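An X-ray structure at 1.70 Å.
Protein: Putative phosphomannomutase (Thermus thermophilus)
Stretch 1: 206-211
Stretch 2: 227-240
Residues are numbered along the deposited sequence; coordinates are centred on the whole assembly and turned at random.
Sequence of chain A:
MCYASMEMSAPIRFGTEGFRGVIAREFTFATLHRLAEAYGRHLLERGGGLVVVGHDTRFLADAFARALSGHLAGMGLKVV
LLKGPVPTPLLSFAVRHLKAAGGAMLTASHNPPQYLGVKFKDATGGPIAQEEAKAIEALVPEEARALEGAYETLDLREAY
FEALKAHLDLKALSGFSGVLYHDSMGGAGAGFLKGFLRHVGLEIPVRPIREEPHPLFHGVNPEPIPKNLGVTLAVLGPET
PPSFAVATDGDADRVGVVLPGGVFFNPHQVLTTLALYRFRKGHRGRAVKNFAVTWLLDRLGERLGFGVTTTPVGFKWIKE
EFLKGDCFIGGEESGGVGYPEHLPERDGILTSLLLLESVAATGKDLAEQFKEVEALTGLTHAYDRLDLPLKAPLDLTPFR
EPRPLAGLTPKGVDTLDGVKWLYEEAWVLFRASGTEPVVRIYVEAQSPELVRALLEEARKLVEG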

ATOM      1  N   VAL A 206     -21.582   6.777  -1.911  1.00 25.70           N
ATOM      2  CA  VAL A 206     -20.224   6.819  -2.430  1.00 25.88           C
ATOM      3  C   VAL A 206     -20.273   7.383  -3.835  1.00 26.49           C
ATOM      4  O   VAL A 206     -20.930   6.824  -4.717  1.00 27.98           O
ATOM      5  CB  VAL A 206     -19.573   5.417  -2.465  1.00 26.70           C
ATOM      6  CG1 VAL A 206     -18.270   5.462  -3.260  1.00 25.45           C
ATOM      7  CG2 VAL A 206     -19.293   4.944  -1.047  1.00 26.15           C
ATOM      8  N   ARG A 207     -19.599   8.510  -4.031  1.00 25.45           N
ATOM      9  CA  ARG A 207     -19.557   9.146  -5.334  1.00 25.90           C
ATOM     10  C   ARG A 207     -18.209   8.829  -5.963  1.00 25.14           C
ATOM     11  O   ARG A 207     -17.166   9.254  -5.474  1.00 24.12           O
ATOM     12  CB  ARG A 207     -19.772  10.654  -5.187  1.00 27.70           C
ATOM     13  CG  ARG A 207     -21.157  10.985  -4.637  1.00 29.08           C
ATOM     14  CD  ARG A 207     -21.367  12.478  -4.447  1.00 31.59           C
ATOM     15  NE  ARG A 207     -22.679  12.774  -3.867  1.00 33.14           N
ATOM     16  CZ  ARG A 207     -23.086  13.993  -3.527  1.00 34.44           C
ATOM     17  NH1 ARG A 207     -22.286  15.036  -3.712  1.00 34.24           N
ATOM     18  NH2 ARG A 207     -24.288  14.172  -2.988  1.00 33.37           N
ATOM     19  N   PRO A 208     -18.223   8.067  -7.062  1.00 26.18           N
ATOM     20  CA  PRO A 208     -17.018   7.659  -7.785  1.00 25.87           C
ATOM     21  C   PRO A 208     -16.348   8.749  -8.605  1.00 25.88           C
ATOM     22  O   PRO A 208     -17.001   9.649  -9.139  1.00 26.37           O
ATOM     23  CB  PRO A 208     -17.528   6.530  -8.668  1.00 26.89           C
ATOM     24  CG  PRO A 208     -18.864   7.063  -9.081  1.00 29.29           C
ATOM     25  CD  PRO A 208     -19.431   7.585  -7.759  1.00 26.98           C
ATOM     26  N   ILE A 209     -15.027   8.643  -8.686  1.00 23.78           N
ATOM     27  CA  ILE A 209     -14.190   9.549  -9.459  1.00 23.15           C
ATOM     28  C   ILE A 209     -13.203   8.635 -10.182  1.00 22.08           C
ATOM     29  O   ILE A 209     -12.578   7.773  -9.556  1.00 20.34           O
ATOM     30  CB  ILE A 209     -13.422  10.535  -8.550  1.00 23.06           C
ATOM     31  CG1 ILE A 209     -14.386  11.588  -7.997  1.00 24.01           C
ATOM     32  CG2 ILE A 209     -12.306  11.203  -9.330  1.00 22.98           C
ATOM     33  CD1 ILE A 209     -13.744  12.570  -7.031  1.00 21.82           C
ATOM     34  N   ARG A 210     -13.083   8.808 -11.495  1.00 22.60           N
ATOM     35  CA  ARG A 210     -12.179   7.991 -12.305  1.00 23.39           C
ATOM     36  C   ARG A 210     -12.357   6.495 -12.018  1.00 24.14           C
ATOM     37  O   ARG A 210     -11.384   5.750 -11.855  1.00 22.98           O
ATOM     38  CB  ARG A 210     -10.728   8.434 -12.071  1.00 24.21           C
ATOM     39  CG  ARG A 210     -10.463   9.851 -12.581  1.00 24.81           C
ATOM     40  CD  ARG A 210      -8.990  10.260 -12.587  1.00 23.91           C
ATOM     41  NE  ARG A 210      -8.429  10.420 -11.247  1.00 21.62           N
ATOM     42  CZ  ARG A 210      -7.353  11.153 -10.976  1.00 22.30           C
ATOM     43  NH1 ARG A 210      -6.720  11.794 -11.953  1.00 22.03           N
ATOM     44  NH2 ARG A 210      -6.914  11.260  -9.731  1.00 20.36           N
ATOM     45  N   GLU A 211     -13.613   6.057 -11.975  1.00 24.37           N
ATOM     46  CA  GLU A 211     -13.921   4.662 -11.685  1.00 25.39           C
ATOM     47  C   GLU A 211     -13.677   3.705 -12.839  1.00 25.18           C
ATOM     48  O   GLU A 211     -13.430   2.522 -12.623  1.00 25.63           O
ATOM     49  CB  GLU A 211     -15.374   4.524 -11.218  1.00 28.39           C
ATOM     50  CG  GLU A 211     -16.395   5.171 -12.135  1.00 34.00           C
ATOM     51  CD  GLU A 211     -17.824   4.872 -11.712  1.00 37.74           C
ATOM     52  OE1 GLU A 211     -18.731   5.641 -12.099  1.00 40.99           O
ATOM     53  OE2 GLU A 211     -18.038   3.864 -11.000  1.00 38.81           O
ATOM     54  N   LYS A 227       0.094  15.816  -7.133  1.00 24.82           N
ATOM     55  CA  LYS A 227       0.321  15.954  -8.574  1.00 26.19           C
ATOM     56  C   LYS A 227      -0.568  15.085  -9.456  1.00 24.57           C
ATOM     57  O   LYS A 227      -0.786  15.397 -10.628  1.00 24.51           O
ATOM     58  CB  LYS A 227       1.791  15.706  -8.930  1.00 29.03           C
ATOM     59  CG  LYS A 227       2.307  14.309  -8.646  1.00 32.83           C
ATOM     60  CD  LYS A 227       3.622  14.053  -9.388  1.00 36.56           C
ATOM     61  CE  LYS A 227       3.405  14.041 -10.902  1.00 39.02           C
ATOM     62  NZ  LYS A 227       4.661  13.824 -11.684  1.00 40.61           N
ATOM     63  N   ASN A 228      -1.101  14.006  -8.895  1.00 23.71           N
ATOM     64  CA  ASN A 228      -1.966  13.118  -9.661  1.00 22.39           C
ATOM     65  C   ASN A 228      -3.428  13.211  -9.235  1.00 21.39           C
ATOM     66  O   ASN A 228      -4.281  12.495  -9.763  1.00 19.11           O
ATOM     67  CB  ASN A 228      -1.485  11.671  -9.509  1.00 22.93           C
ATOM     68  CG  ASN A 228      -0.049  11.492  -9.950  1.00 21.83           C
ATOM     69  OD1 ASN A 228       0.296  11.768 -11.101  1.00 22.59           O
ATOM     70  ND2 ASN A 228       0.801  11.028  -9.038  1.00 19.58           N
ATOM     71  N   LEU A 229      -3.718  14.113  -8.302  1.00 21.40           N
ATOM     72  CA  LEU A 229      -5.068  14.264  -7.777  1.00 22.03           C
ATOM     73  C   LEU A 229      -5.783  15.574  -8.120  1.00 22.65           C
ATOM     74  O   LEU A 229      -6.761  15.933  -7.464  1.00 22.32           O
ATOM     75  CB  LEU A 229      -5.031  14.095  -6.254  1.00 20.40           C
ATOM     76  CG  LEU A 229      -4.626  12.706  -5.757  1.00 20.94           C
ATOM     77  CD1 LEU A 229      -4.447  12.728  -4.253  1.00 22.25           C
ATOM     78  CD2 LEU A 229      -5.685  11.693  -6.167  1.00 20.27           C
ATOM     79  N   GLY A 230      -5.311  16.272  -9.148  1.00 24.22           N
ATOM     80  CA  GLY A 230      -5.935  17.529  -9.536  1.00 25.21           C
ATOM     81  C   GLY A 230      -7.453  17.496  -9.613  1.00 25.96           C
ATOM     82  O   GLY A 230      -8.133  18.338  -9.018  1.00 25.26           O
ATOM     83  N   VAL A 231      -7.991  16.527 -10.345  1.00 26.71           N
ATOM     84  CA  VAL A 231      -9.439  16.409 -10.502  1.00 27.76           C
ATOM     85  C   VAL A 231     -10.171  16.243  -9.175  1.00 27.24           C
ATOM     86  O   VAL A 231     -11.237  16.822  -8.969  1.00 27.35           O
ATOM     87  CB  VAL A 231      -9.807  15.224 -11.422  1.00 29.92           C
ATOM     88  CG1 VAL A 231     -11.315  15.099 -11.531  1.00 31.59           C
ATOM     89  CG2 VAL A 231      -9.199  15.436 -12.803  1.00 30.93           C
ATOM     90  N   THR A 232      -9.590  15.458  -8.275  1.00 25.87           N
ATOM     91  CA  THR A 232     -10.194  15.211  -6.971  1.00 25.36           C
ATOM     92  C   THR A 232     -10.068  16.414  -6.045  1.00 25.26           C
ATOM     93  O   THR A 232     -10.983  16.713  -5.279  1.00 24.69           O
ATOM     94  CB  THR A 232      -9.557  13.971  -6.320  1.00 25.59           C
ATOM     95  OG1 THR A 232      -9.752  12.850  -7.190  1.00 25.47           O
ATOM     96  CG2 THR A 232     -10.195  13.669  -4.966  1.00 23.72           C
ATOM     97  N   LEU A 233      -8.932  17.100  -6.111  1.00 25.91           N
ATOM     98  CA  LEU A 233      -8.724  18.288  -5.293  1.00 27.24           C
ATOM     99  C   LEU A 233      -9.760  19.332  -5.707  1.00 28.30           C
ATOM    100  O   LEU A 233     -10.211  20.136  -4.888  1.00 28.65           O
ATOM    101  CB  LEU A 233      -7.309  18.842  -5.505  1.00 27.76           C
ATOM    102  CG  LEU A 233      -6.147  18.036  -4.920  1.00 28.40           C
ATOM    103  CD1 LEU A 233      -4.834  18.511  -5.515  1.00 29.58           C
ATOM    104  CD2 LEU A 233      -6.143  18.187  -3.411  1.00 28.86           C
ATOM    105  N   ALA A 234     -10.142  19.307  -6.980  1.00 28.28           N
ATOM    106  CA  ALA A 234     -11.127  20.254  -7.494  1.00 29.51           C
ATOM    107  C   ALA A 234     -12.536  19.916  -7.010  1.00 29.40           C
ATOM    108  O   ALA A 234     -13.262  20.788  -6.526  1.00 30.02           O
ATOM    109  CB  ALA A 234     -11.086  20.273  -9.016  1.00 30.57           C
ATOM    110  N   VAL A 235     -12.921  18.650  -7.138  1.00 28.68           N
ATOM    111  CA  VAL A 235     -14.243  18.204  -6.714  1.00 28.88           C
ATOM    112  C   VAL A 235     -14.496  18.476  -5.229  1.00 28.62           C
ATOM    113  O   VAL A 235     -15.597  18.878  -4.847  1.00 29.01           O
ATOM    114  CB  VAL A 235     -14.434  16.685  -6.980  1.00 28.69           C
ATOM    115  CG1 VAL A 235     -15.800  16.235  -6.483  1.00 29.06           C
ATOM    116  CG2 VAL A 235     -14.291  16.391  -8.466  1.00 28.86           C
ATOM    117  N   LEU A 236     -13.484  18.256  -4.392  1.00 28.23           N
ATOM    118  CA  LEU A 236     -13.627  18.473  -2.954  1.00 28.12           C
ATOM    119  C   LEU A 236     -13.515  19.935  -2.527  1.00 29.27           C
ATOM    120  O   LEU A 236     -13.821  20.274  -1.384  1.00 29.64           O
ATOM    121  CB  LEU A 236     -12.595  17.639  -2.187  1.00 26.98           C
ATOM    122  CG  LEU A 236     -12.966  16.188  -1.855  1.00 24.87           C
ATOM    123  CD1 LEU A 236     -14.022  16.181  -0.760  1.00 24.59           C
ATOM    124  CD2 LEU A 236     -13.466  15.468  -3.090  1.00 23.49           C
ATOM    125  N   GLY A 237     -13.081  20.793  -3.444  1.00 30.57           N
ATOM    126  CA  GLY A 237     -12.937  22.205  -3.134  1.00 30.97           C
ATOM    127  C   GLY A 237     -14.117  22.815  -2.393  1.00 31.33           C
ATOM    128  O   GLY A 237     -13.946  23.312  -1.278  1.00 31.24           O
ATOM    129  N   PRO A 238     -15.325  22.791  -2.981  1.00 31.59           N
ATOM    130  CA  PRO A 238     -16.539  23.352  -2.373  1.00 31.92           C
ATOM    131  C   PRO A 238     -17.289  22.436  -1.405  1.00 31.93           C
ATOM    132  O   PRO A 238     -18.384  22.772  -0.948  1.00 31.68           O
ATOM    133  CB  PRO A 238     -17.382  23.711  -3.589  1.00 32.33           C
ATOM    134  CG  PRO A 238     -17.074  22.570  -4.521  1.00 32.81           C
ATOM    135  CD  PRO A 238     -15.570  22.422  -4.389  1.00 31.98           C
ATOM    136  N   GLU A 239     -16.711  21.282  -1.092  1.00 31.36           N
ATOM    137  CA  GLU A 239     -17.355  20.355  -0.170  1.00 32.83           C
ATOM    138  C   GLU A 239     -17.231  20.818   1.272  1.00 32.37           C
ATOM    139  O   GLU A 239     -16.497  21.758   1.575  1.00 33.90           O
ATOM    140  CB  GLU A 239     -16.750  18.955  -0.303  1.00 33.90           C
ATOM    141  CG  GLU A 239     -17.482  18.058  -1.275  1.00 37.27           C
ATOM    142  CD  GLU A 239     -18.950  17.918  -0.926  1.00 39.18           C
ATOM    143  OE1 GLU A 239     -19.263  17.780   0.278  1.00 40.50           O
ATOM    144  OE2 GLU A 239     -19.786  17.942  -1.852  1.00 40.78           O
ATOM    145  N   THR A 240     -17.957  20.147   2.159  1.00 33.10           N
ATOM    146  CA  THR A 240     -17.935  20.473   3.577  1.00 32.81           C
ATOM    147  C   THR A 240     -17.894  19.205   4.420  1.00 32.41           C
ATOM    148  O   THR A 240     -18.414  18.163   4.018  1.00 31.58           O
ATOM    149  CB  THR A 240     -19.179  21.285   3.981  1.00 34.80           C
ATOM    150  OG1 THR A 240     -20.357  20.522   3.700  1.00 33.97           O
ATOM    151  CG2 THR A 240     -19.232  22.598   3.205  1.00 36.00           C
TER
HETATM  152  O   HOH W   1      -5.879  14.741 -11.727  1.00 29.11           O

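What hydrogen bonds join the two stretches? Both come from the guanidinium of Arg210, just past the end of the strand, and both end on the backbone carbonyl of Asn228, just ahead of the helix. Arg210 NH2 donates to Asn228 O at 2.9 Å with an N-H...O angle of 157°; Arg210 NH1 reaches Asn228 O at 3.4 Å and 135°, a weak bond. The oxygen lies at the edge of the guanidinium, near its plane, where the N-H bonds point, so one carbonyl can receive both nitrogens.

Does water add to this link? Water 1 accepts a hydrogen bond from Val231 N at 3.1 Å and a weak one from Arg210 NH1, also at 3.1 Å. It thereby ties the arginine to a backbone NH in the first turn of the helix, where amides have no carbonyl of a preceding turn to bind.

Where do apolar surfaces meet? Ile209, buried and pointing its CA-to-CB bond toward the helix, sits beside two residues one turn apart. Its CD1 lies 4.1 Å from Val235 CG2, and its CG2 lies 3.7 Å from Thr232 OG1, a contact made by a hydroxyl that is hydrogen-bonded elsewhere in the structure. The arginine also has an apolar neighbour: Arg210 NH2 is 3.8 Å from Leu229 CD2, at the guanidinium edge.

Do opposite charges pair across the contact? Arg207 and Glu239 approach one another, but Arg207 NH1 and Glu239 OE2 remain 4.3 Å apart, beyond a salt bridge. Attraction at this range is possible without a direct bond, and both atoms are hydrogen-bonded elsewhere in the structure. The other carboxylate oxygen, Glu239 OE1, instead accepts a hydrogen bond from Thr240 N at 3.3 Å, within its own stretch.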